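Local coordinates for NYN domain-containing protein (Vibrio parahaemolyticus, PDB 2QIP) that is of uncharacterised function but carries an NYN domain of the PIN clan and probably acts as an RNA nuclease, at residues Leu15-Val18 with Gln19-Tyr22; Val125-Ile128 with Gln129-Asn133; Thr145-Thr148 with Leu149-Cys152. All coordinates share one frame; numbering follows the deposited sequence.

How the contacts relate
From the N terminus, contact 1 comes first, closing the turn from strand 10-17 into helix 18-29. Contact 2 lies in the last turns of helix 122-132, after strand 111-115, and contact 3 opens helix 147-152, after strand 135-140. The three follow in series, without nesting or crossing. Contacts 2 and 3 touch where the Gln129 side chain meets the backbone of Cys152, joining successive crossover helices, and both reach the second subunit. Contact 1 touches neither; its centre is about 22 Å from that of contact 2 and about 16 Å from that of contact 3.

Contact 1. Residues Leu15-Val18 with Gln19-Tyr22; sequences LVDV and QNVY
The carboxylate of Asp17 and the amide of Asn20 are the flat groups that meet here, their planes 31° apart and their side chains crossing at about a right angle. It is the CB of Asn20, rather than its amide, that sits over one face of the carboxylate, 3.4 Å from Asp17 CG. At one end of the carboxylate, water 1 donates to Asp17 OD1 at 2.8 Å and accepts from Gln19 N at 2.9 Å. At the other, OD2 is hydrogen-bonded to Ser116 OG, so both oxygens are engaged. With CG anti to the backbone N (chi1 -176°), Asp17 extends its carboxylate beside the first helical turn, and the water relays it to a backbone N-H there. The amide oxygen of Asn20 is likewise held from outside, by Gly117 N.

The backbone turns sharply at Asp17, the centre of an inverse gamma turn and the N-cap residue of the helix. Val21 N donates an almost straight hydrogen bond to Asp17 O (3.0 Å, 172°), and Tyr22 N repeats the step to Val18 O at 2.9 Å. Val21 CG2 packs against Asp17 O at 3.4 Å and reaches Val16 CG1 at 4.1 Å. An aspartate closing the first strand is consistent with the acidic centre of PIN-clan nucleases. Strand 10-17 runs between strands 46-55 and 111-115, bonding to both; helix 95-105 packs against Leu15 and Asp17, while Tyr35 of helix 35-42 covers Val16, Val18 and Val21.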
loop_
_atom_site.group_PDB
_atom_site.type_symbol
_atom_site.label_atom_id
_atom_site.label_comp_id
_atom_site.label_asym_id
_atom_site.label_seq_id
_atom_site.Cartn_x
_atom_site.Cartn_y
_atom_site.Cartn_z
ATOM N N LEU A 15 9.528 -9.584 5.505
ATOM C CA LEU A 15 8.100 -9.493 5.171
ATOM C C LEU A 15 7.873 -10.337 3.927
ATOM O O LEU A 15 8.474 -10.063 2.880
ATOM C CB LEU A 15 7.663 -8.057 4.883
ATOM C CG LEU A 15 7.709 -7.083 6.071
ATOM C CD1 LEU A 15 9.096 -6.431 6.225
ATOM C CD2 LEU A 15 6.626 -6.024 5.885
ATOM N N VAL A 16 7.036 -11.368 4.059
ATOM C CA VAL A 16 6.712 -12.246 2.927
ATOM C C VAL A 16 5.304 -12.015 2.400
ATOM O O VAL A 16 4.334 -12.122 3.139
ATOM C CB VAL A 16 6.865 -13.741 3.295
ATOM C CG1 VAL A 16 6.661 -14.595 2.045
ATOM C CG2 VAL A 16 8.244 -14.015 3.898
ATOM N N ASP A 17 5.225 -11.714 1.108
ATOM C CA ASP A 17 3.948 -11.564 0.418
ATOM C C ASP A 17 3.587 -12.998 -0.026
ATOM O O ASP A 17 3.941 -13.422 -1.144
ATOM C CB ASP A 17 4.211 -10.626 -0.764
ATOM C CG ASP A 17 2.979 -10.250 -1.561
ATOM O OD1 ASP A 17 1.863 -10.740 -1.319
ATOM O OD2 ASP A 17 3.171 -9.420 -2.483
ATOM N N VAL A 18 2.928 -13.759 0.864
ATOM C CA VAL A 18 2.709 -15.191 0.630
ATOM C C VAL A 18 1.934 -15.439 -0.658
ATOM O O VAL A 18 2.271 -16.359 -1.395
ATOM C CB VAL A 18 1.990 -15.845 1.852
ATOM C CG1 VAL A 18 1.517 -17.270 1.543
ATOM C CG2 VAL A 18 2.905 -15.824 3.093
ATOM N N GLN A 19 0.938 -14.605 -0.949
ATOM C CA GLN A 19 0.149 -14.806 -2.185
ATOM C C GLN A 19 1.022 -14.619 -3.438
ATOM O O GLN A 19 0.931 -15.400 -4.391
ATOM C CB GLN A 19 -1.052 -13.852 -2.234
ATOM C CG GLN A 19 -2.143 -14.171 -1.216
ATOM C CD GLN A 19 -2.874 -15.489 -1.507
ATOM O OE1 GLN A 19 -2.531 -16.537 -0.952
ATOM N NE2 GLN A 19 -3.887 -15.434 -2.381
ATOM N N ASN A 20 1.860 -13.587 -3.439
ATOM C CA ASN A 20 2.746 -13.354 -4.583
ATOM C C ASN A 20 3.732 -14.510 -4.790
ATOM O O ASN A 20 3.904 -14.996 -5.918
ATOM C CB ASN A 20 3.478 -12.019 -4.465
ATOM C CG ASN A 20 4.446 -11.783 -5.606
ATOM O OD1 ASN A 20 5.601 -12.203 -5.552
ATOM N ND2 ASN A 20 3.991 -11.087 -6.641
ATOM N N VAL A 21 4.338 -14.976 -3.696
ATOM C CA VAL A 21 5.247 -16.116 -3.753
ATOM C C VAL A 21 4.529 -17.344 -4.303
ATOM O O VAL A 21 5.052 -18.015 -5.183
ATOM C CB VAL A 21 5.844 -16.394 -2.361
ATOM C CG1 VAL A 21 6.639 -17.683 -2.361
ATOM C CG2 VAL A 21 6.738 -15.230 -1.960
ATOM N N TYR A 22 3.321 -17.592 -3.808
ATOM C CA TYR A 22 2.580 -18.771 -4.220
ATOM C C TYR A 22 2.309 -18.727 -5.720
ATOM O O TYR A 22 2.660 -19.655 -6.450
ATOM C CB TYR A 22 1.261 -18.911 -3.436
ATOM C CG TYR A 22 0.452 -20.077 -3.959
ATOM C CD1 TYR A 22 0.795 -21.392 -3.629
ATOM C CD2 TYR A 22 -0.621 -19.860 -4.824
ATOM C CE1 TYR A 22 0.056 -22.483 -4.145
ATOM C CE2 TYR A 22 -1.357 -20.935 -5.349
ATOM C CZ TYR A 22 -1.006 -22.230 -4.999
ATOM O OH TYR A 22 -1.723 -23.311 -5.496
HETATM O O HOH W 1 0.125 -12.115 0.397
#

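Contact 2. Residues Val125-Ile128 with Gln129-Asn133; sequences VERI and QQRYN. With EDO (1,2-ethanediol), chain D; EDO (1,2-ethanediol), chain E.
The closing turns of helix 122-132 bring Glu126 and Arg127 against Gln130 and Arg131. Glu126 and Gln130 cross at a slant with their carboxylate and amide planes stacked, only 2° apart, and Gln130 NE2 rests 3.6 Å from Glu126 CG. Glu126 OE1 accepts from O1 of the chain E ethanediol at 3.0 Å. The chain D ethanediol lies between the two arginines, and its O2 gives a weak hydrogen bond to Gln130 OE1; both molecules probably come from the crystallisation liquor. Arg127 CD meets Arg131 CD at 3.8 Å, the two chains running side by side.

The helix is the crossover of a beta-alpha-beta unit, linking strand 111-115 to strand 135-140, and these arginines carry it to the subunit interface. Bent at chi2 and chi3 (67° and 56°), Arg127 ends with NH1 in salt bridges to Glu104 OE1 and Asp101 OD1 of the second subunit; Arg131 adds a long, weak ion pair to the same Glu104. On another side, Gln129 lies alongside Val125, its NE2 3.7 Å from Val125 CG1 and hydrogen-bonded to Asp154 OD2 and Cys152 O. The backbone keeps its regular ladder through Arg131 N to Arg127 O (2.9 Å), then widens: Tyr132 N reaches Ile128 O at 3.0 Å from above the carbonyl plane. A pi-type turn forms here, with Asn133 leaving helical geometry at positive phi.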
loop_
_atom_site.group_PDB
_atom_site.type_symbol
_atom_site.label_atom_id
_atom_site.label_comp_id
_atom_site.label_asym_id
_atom_site.label_seq_id
_atom_site.Cartn_x
_atom_site.Cartn_y
_atom_site.Cartn_z
ATOM N N VAL A 125 10.402 0.514 -1.254
ATOM C CA VAL A 125 11.850 0.363 -1.159
ATOM C C VAL A 125 12.511 1.749 -1.157
ATOM O O VAL A 125 13.356 2.054 -0.295
ATOM C CB VAL A 125 12.367 -0.511 -2.321
ATOM C CG1 VAL A 125 13.888 -0.459 -2.417
ATOM C CG2 VAL A 125 11.823 -1.955 -2.173
ATOM N N GLU A 126 12.122 2.587 -2.115
ATOM C CA GLU A 126 12.673 3.941 -2.217
ATOM C C GLU A 126 12.449 4.711 -0.913
ATOM O O GLU A 126 13.344 5.402 -0.443
ATOM C CB GLU A 126 12.041 4.684 -3.395
ATOM C CG GLU A 126 12.405 6.154 -3.516
ATOM C CD GLU A 126 11.642 6.826 -4.644
ATOM O OE1 GLU A 126 10.400 6.970 -4.537
ATOM O OE2 GLU A 126 12.292 7.175 -5.642
ATOM N N ARG A 127 11.258 4.613 -0.330
ATOM C CA ARG A 127 10.947 5.410 0.865
ATOM C C ARG A 127 11.763 4.932 2.069
ATOM O O ARG A 127 12.191 5.741 2.895
ATOM C CB ARG A 127 9.455 5.358 1.179
ATOM C CG ARG A 127 8.981 6.521 2.046
ATOM C CD ARG A 127 9.044 7.878 1.338
ATOM N NE ARG A 127 8.294 7.900 0.080
ATOM C CZ ARG A 127 7.047 8.367 -0.058
ATOM N NH1 ARG A 127 6.385 8.844 0.977
ATOM N NH2 ARG A 127 6.432 8.300 -1.238
ATOM N N ILE A 128 11.965 3.619 2.191
ATOM C CA ILE A 128 12.823 3.104 3.265
ATOM C C ILE A 128 14.251 3.659 3.124
ATOM O O ILE A 128 14.878 4.090 4.104
ATOM C CB ILE A 128 12.861 1.570 3.228
ATOM C CG1 ILE A 128 11.512 1.002 3.670
ATOM C CG2 ILE A 128 13.986 1.039 4.136
ATOM C CD1 ILE A 128 11.331 -0.494 3.342
ATOM N N GLN A 129 14.759 3.659 1.894
ATOM C CA GLN A 129 16.114 4.142 1.663
ATOM C C GLN A 129 16.221 5.646 1.929
ATOM O O GLN A 129 17.193 6.093 2.538
ATOM C CB GLN A 129 16.563 3.812 0.236
ATOM C CG GLN A 129 16.678 2.309 -0.002
ATOM C CD GLN A 129 16.720 1.931 -1.462
ATOM O OE1 GLN A 129 16.243 2.676 -2.322
ATOM N NE2 GLN A 129 17.292 0.753 -1.755
ATOM N N GLN A 130 15.225 6.428 1.484
ATOM C CA GLN A 130 15.269 7.907 1.648
ATOM C C GLN A 130 15.133 8.321 3.106
ATOM O O GLN A 130 15.919 9.123 3.643
ATOM C CB GLN A 130 14.155 8.562 0.848
ATOM C CG GLN A 130 14.314 8.476 -0.653
ATOM C CD GLN A 130 13.071 8.974 -1.373
ATOM O OE1 GLN A 130 11.938 8.864 -0.866
ATOM N NE2 GLN A 130 13.272 9.520 -2.570
ATOM N N ARG A 131 14.103 7.793 3.761
ATOM C CA ARG A 131 13.786 8.285 5.106
ATOM C C ARG A 131 14.638 7.647 6.187
ATOM O O ARG A 131 15.031 8.336 7.150
ATOM C CB ARG A 131 12.300 8.098 5.413
ATOM C CG ARG A 131 11.455 8.950 4.484
ATOM C CD ARG A 131 9.990 8.968 4.826
ATOM N NE ARG A 131 9.684 9.600 6.117
ATOM C CZ ARG A 131 9.649 10.913 6.352
ATOM N NH1 ARG A 131 9.988 11.797 5.410
ATOM N NH2 ARG A 131 9.336 11.346 7.568
ATOM N N TYR A 132 14.933 6.344 6.044
ATOM C CA TYR A 132 15.639 5.614 7.107
ATOM C C TYR A 132 17.049 5.181 6.720
ATOM O O TYR A 132 17.788 4.645 7.547
ATOM C CB TYR A 132 14.810 4.401 7.574
ATOM C CG TYR A 132 13.461 4.838 8.068
ATOM C CD1 TYR A 132 13.307 5.342 9.362
ATOM C CD2 TYR A 132 12.359 4.841 7.217
ATOM C CE1 TYR A 132 12.065 5.806 9.799
ATOM C CE2 TYR A 132 11.122 5.309 7.641
ATOM C CZ TYR A 132 10.979 5.777 8.928
ATOM O OH TYR A 132 9.748 6.236 9.353
ATOM N N ASN A 133 17.402 5.393 5.453
ATOM C CA ASN A 133 18.693 4.967 4.914
ATOM C C ASN A 133 19.084 3.553 5.337
ATOM O O ASN A 133 20.251 3.290 5.669
ATOM C CB ASN A 133 19.804 5.969 5.235
ATOM C CG ASN A 133 21.030 5.767 4.373
ATOM O OD1 ASN A 133 20.957 5.260 3.235
ATOM N ND2 ASN A 133 22.177 6.176 4.901
HETATM C C1 EDO D . 9.364 11.237 2.404
HETATM O O1 EDO D . 8.353 11.761 1.543
HETATM C C2 EDO D . 10.753 11.742 2.063
HETATM O O2 EDO D . 11.479 10.678 1.438
HETATM C C1 EDO E . 10.237 4.243 -7.169
HETATM O O1 EDO E . 9.691 5.568 -7.101
HETATM C C2 EDO E . 10.145 3.796 -8.618
HETATM O O2 EDO E . 10.990 4.654 -9.398
#

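Contact 3. Residues Thr145-Thr148 with Leu149-Cys152; sequences TSQT and LIDC
Ser146 OG is gripped from several sides at the start of helix 147-152: Leu149 N approaches it at 3.5 Å and Thr148 N at 3.2 Å, both weak hydrogen bonds, while Gln84 O of the second subunit forms a further bond to the same hydroxyl. The hydroxyl is swung anti to its own nitrogen (chi1 172°), which turns it toward the N-H groups of the first turn. The helical backbone bonds then begin, with Ile150 N bonding to Ser146 O at 3.1 Å in the carbonyl plane.

The next residue, Gln147, folds back at chi2 (63°) to bring its amide across Asp151, one turn further on. Gln147 NE2 donates to Asp151 OD1 at 2.9 Å, and the bond reaches the oxygen from above the carboxylate plane although it lies close to the plane of the amide. The amide and carboxylate planes are 55° apart. The other end of that amide, OE1, is held by Arg86 of the second subunit, so its rotation is fixed from both ends. Thr145 CG2 comes crosswise against Ile150 CG1 at 3.6 Å, and toward the sheet both side chains pack on Phe156 of strand 155-158. Cys152 N closes the last bond to Thr148 O at 3.0 Å.

Gln84 of the neighbouring subunit also meets Thr148 OG1 and Gln147 N, making this helix start part of the dimer contact. A serine hydroxyl accepting backbone N-H groups two and three residues ahead is a classic helix N-cap, here opening the crossover helix between strands 135-140 and 155-158 of the parallel sheet.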
loop_
_atom_site.group_PDB
_atom_site.type_symbol
_atom_site.label_atom_id
_atom_site.label_comp_id
_atom_site.label_asym_id
_atom_site.label_seq_id
_atom_site.Cartn_x
_atom_site.Cartn_y
_atom_site.Cartn_z
ATOM N N THR A 145 9.223 -10.833 -11.677
ATOM C CA THR A 145 9.541 -9.702 -10.800
ATOM C C THR A 145 9.806 -8.448 -11.611
ATOM O O THR A 145 10.527 -8.473 -12.620
ATOM C CB THR A 145 10.769 -10.004 -9.926
ATOM O OG1 THR A 145 10.446 -11.087 -9.049
ATOM C CG2 THR A 145 11.176 -8.810 -9.064
ATOM N N SER A 146 9.221 -7.342 -11.166
ATOM C CA SER A 146 9.425 -6.065 -11.830
ATOM C C SER A 146 10.881 -5.668 -11.876
ATOM O O SER A 146 11.532 -5.660 -10.828
ATOM C CB SER A 146 8.682 -5.009 -11.037
ATOM O OG SER A 146 8.985 -3.719 -11.508
ATOM N N GLN A 147 11.382 -5.256 -13.045
ATOM C CA GLN A 147 12.771 -4.799 -13.145
ATOM C C GLN A 147 13.003 -3.532 -12.311
ATOM O O GLN A 147 14.107 -3.303 -11.789
ATOM C CB GLN A 147 13.217 -4.569 -14.611
ATOM C CG GLN A 147 14.714 -4.367 -14.744
ATOM C CD GLN A 147 15.516 -5.589 -14.299
ATOM O OE1 GLN A 147 15.166 -6.728 -14.625
ATOM N NE2 GLN A 147 16.589 -5.357 -13.550
ATOM N N THR A 148 11.956 -2.717 -12.173
ATOM C CA THR A 148 12.073 -1.484 -11.394
ATOM C C THR A 148 12.328 -1.822 -9.932
ATOM O O THR A 148 13.149 -1.181 -9.286
ATOM C CB THR A 148 10.785 -0.660 -11.544
ATOM O OG1 THR A 148 10.543 -0.434 -12.950
ATOM C CG2 THR A 148 10.859 0.658 -10.810
ATOM N N LEU A 149 11.632 -2.841 -9.427
ATOM C CA LEU A 149 11.844 -3.291 -8.054
ATOM C C LEU A 149 13.249 -3.862 -7.859
ATOM O O LEU A 149 13.922 -3.537 -6.871
ATOM C CB LEU A 149 10.787 -4.341 -7.683
ATOM C CG LEU A 149 10.845 -4.926 -6.262
ATOM C CD1 LEU A 149 10.643 -3.838 -5.244
ATOM C CD2 LEU A 149 9.788 -5.999 -6.069
ATOM N N ILE A 150 13.707 -4.676 -8.814
ATOM C CA ILE A 150 15.063 -5.245 -8.756
ATOM C C ILE A 150 16.102 -4.127 -8.711
ATOM O O ILE A 150 17.023 -4.159 -7.894
ATOM C CB ILE A 150 15.319 -6.181 -9.975
ATOM C CG1 ILE A 150 14.448 -7.439 -9.857
ATOM C CG2 ILE A 150 16.800 -6.578 -10.066
ATOM C CD1 ILE A 150 14.456 -8.314 -11.099
ATOM N N ASP A 151 15.916 -3.104 -9.543
ATOM C CA ASP A 151 16.899 -2.020 -9.639
ATOM C C ASP A 151 16.865 -1.103 -8.415
ATOM O O ASP A 151 17.886 -0.529 -8.046
ATOM C CB ASP A 151 16.635 -1.208 -10.907
ATOM C CG ASP A 151 16.997 -1.984 -12.184
ATOM O OD1 ASP A 151 17.656 -3.044 -12.091
ATOM O OD2 ASP A 151 16.615 -1.533 -13.275
ATOM N N CYS A 152 15.686 -0.953 -7.794
ATOM C CA CYS A 152 15.553 -0.114 -6.592
ATOM C C CYS A 152 16.244 -0.775 -5.390
ATOM O O CYS A 152 16.826 -0.085 -4.557
ATOM C CB CYS A 152 14.068 0.123 -6.245
ATOM S SG CYS A 152 13.256 1.310 -7.295
#